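Local coordinates for trichothecene 3-O-acetyltransferase (Gibberella zeae, PDB 2RKV), which transfers an acetyl group from acetyl-coenzyme A to the 3-hydroxyl of trichothecene mycotoxins such as T-2 and deoxynivalenol, at residues A232-S237 / A425-R430. Residues are numbered along the deposited sequence; the frame is centred on the assembly and turned at random.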
# COMPACT_ATOMS: atom_id res chain seq x y z
N ALA A 232 -5.18 -10.37 9.67
CA ALA A 232 -4.11 -10.97 10.44
C ALA A 232 -2.77 -10.81 9.74
O ALA A 232 -2.69 -10.90 8.51
CB ALA A 232 -4.38 -12.45 10.71
N PHE A 233 -1.71 -10.61 10.52
CA PHE A 233 -0.38 -10.70 10.02
C PHE A 233 0.09 -12.13 10.16
O PHE A 233 -0.21 -12.79 11.12
CB PHE A 233 0.61 -9.90 10.86
CG PHE A 233 0.55 -8.38 10.68
CD1 PHE A 233 0.94 -7.56 11.70
CD2 PHE A 233 0.11 -7.79 9.52
CE1 PHE A 233 0.90 -6.22 11.59
CE2 PHE A 233 0.10 -6.45 9.41
CZ PHE A 233 0.48 -5.67 10.44
N PHE A 234 0.87 -12.53 9.17
CA PHE A 234 1.63 -13.78 9.16
C PHE A 234 3.08 -13.47 8.84
O PHE A 234 3.34 -12.74 7.95
CB PHE A 234 1.08 -14.71 8.07
CG PHE A 234 -0.33 -15.16 8.32
CD1 PHE A 234 -1.40 -14.47 7.84
CD2 PHE A 234 -0.57 -16.32 9.00
CE1 PHE A 234 -2.65 -14.90 8.06
CE2 PHE A 234 -1.84 -16.76 9.22
CZ PHE A 234 -2.87 -16.05 8.79
N THR A 235 4.03 -14.02 9.54
CA THR A 235 5.44 -13.80 9.24
C THR A 235 6.05 -15.01 8.53
O THR A 235 5.61 -16.09 8.73
CB THR A 235 6.22 -13.49 10.52
OG1 THR A 235 6.13 -14.60 11.43
CG2 THR A 235 5.56 -12.35 11.29
N PHE A 236 6.99 -14.69 7.71
CA PHE A 236 7.76 -15.65 6.97
C PHE A 236 9.23 -15.36 7.23
O PHE A 236 9.71 -14.33 6.92
CB PHE A 236 7.45 -15.57 5.46
CG PHE A 236 6.02 -15.90 5.11
CD1 PHE A 236 5.02 -14.98 5.25
CD2 PHE A 236 5.68 -17.13 4.66
CE1 PHE A 236 3.76 -15.29 4.95
CE2 PHE A 236 4.40 -17.42 4.37
CZ PHE A 236 3.45 -16.50 4.52
N SER A 237 9.91 -16.32 7.82
CA SER A 237 11.32 -16.16 8.18
C SER A 237 12.18 -16.03 6.92
O SER A 237 11.73 -16.41 5.83
CB SER A 237 11.79 -17.35 9.03
OG SER A 237 11.87 -18.54 8.26
N ALA A 425 3.16 -10.63 5.94
CA ALA A 425 2.00 -10.48 5.07
C ALA A 425 0.74 -10.19 5.87
O ALA A 425 0.43 -10.91 6.83
CB ALA A 425 1.81 -11.73 4.19
N ALA A 426 0.02 -9.13 5.50
CA ALA A 426 -1.30 -8.85 6.07
C ALA A 426 -2.39 -9.42 5.16
O ALA A 426 -2.49 -9.05 3.99
CB ALA A 426 -1.50 -7.35 6.26
N LEU A 427 -3.19 -10.33 5.71
CA LEU A 427 -4.27 -10.97 4.94
C LEU A 427 -5.63 -10.64 5.54
O LEU A 427 -5.79 -10.70 6.76
CB LEU A 427 -4.10 -12.50 4.95
CG LEU A 427 -3.16 -13.10 3.90
CD1 LEU A 427 -1.71 -12.63 4.03
CD2 LEU A 427 -3.21 -14.61 3.99
N SER A 428 -6.57 -10.26 4.68
CA SER A 428 -7.97 -10.11 5.08
C SER A 428 -8.79 -11.18 4.37
O SER A 428 -8.79 -11.27 3.14
CB SER A 428 -8.52 -8.71 4.77
OG SER A 428 -9.81 -8.55 5.34
N LEU A 429 -9.43 -12.03 5.17
CA LEU A 429 -10.17 -13.16 4.63
C LEU A 429 -11.44 -13.38 5.43
O LEU A 429 -11.50 -13.03 6.61
CB LEU A 429 -9.30 -14.42 4.70
CG LEU A 429 -8.05 -14.55 3.82
CD1 LEU A 429 -7.25 -15.77 4.26
CD2 LEU A 429 -8.38 -14.62 2.33
N ARG A 430 -12.45 -13.98 4.80
CA ARG A 430 -13.63 -14.38 5.55
C ARG A 430 -13.26 -15.45 6.58
O ARG A 430 -12.30 -16.22 6.38
CB ARG A 430 -14.78 -14.81 4.62
CG ARG A 430 -14.64 -16.18 3.95
CD ARG A 430 -15.91 -16.52 3.16
NE ARG A 430 -16.12 -15.59 2.06
CZ ARG A 430 -17.23 -15.46 1.35
NH1 ARG A 430 -18.29 -16.21 1.62
NH2 ARG A 430 -17.29 -14.56 0.38
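In Phe-233, Phe-234 and Phe-236 CG stands anti to the carbonyl carbon, beside the backbone N (chi1 -75° in Phe-233), a setting that carries all three rings to side chains of the antiparallel strand 425-430. The two strands are inner neighbours in the mixed sheet of the C-terminal half of this BAHD-superfamily acyltransferase, joined on their far edges to strands 448-449 and 411-414. Ala-232 and Leu-427 form a hydrogen-bonded pair, with Ala-232 N giving to Leu-427 O and Leu-427 N returning an almost straight bond to Ala-232 O (2.9 Å, 174° at the hydrogen). Phe-234 and Ala-425 repeat the exchange: Phe-234 N gives to Ala-425 O at 2.9 Å, while Ala-425 N gives to Phe-234 O. Between them, Phe-233 and Ala-426 make the non-hydrogen-bonded pair, their CA atoms 4.5 Å apart, and the carbonyl oxygen of Ala-425 also receives a CA-H...O contact from Phe-233 CA at 3.3 Å.

Side chains alternate between two faces. On one, Phe-234 and Leu-427 cross at about a right angle, CE1 of the ring meeting CD2 of the leucine at 4.1 Å. Phe-236 brings its CE1 obliquely to Ala-425 CB on this face, where helix 431-439 adds Met-434 against Phe-234 and Leu-437 against Leu-427, and Trp-443 meets Phe-234 edge-to-face. Phe-233 and Ala-426 occupy the opposite face. The bound T-2 toxin lies about 10 Å from the side chain of Ala-426, too far for direct contact. Between Phe-233 and Ala-426 the alanine methyl sits at the ring edge, near its plane, with Ala-426 CB 3.6 Å from Phe-233 CE2 and 3.7 Å from Phe-233 CD2.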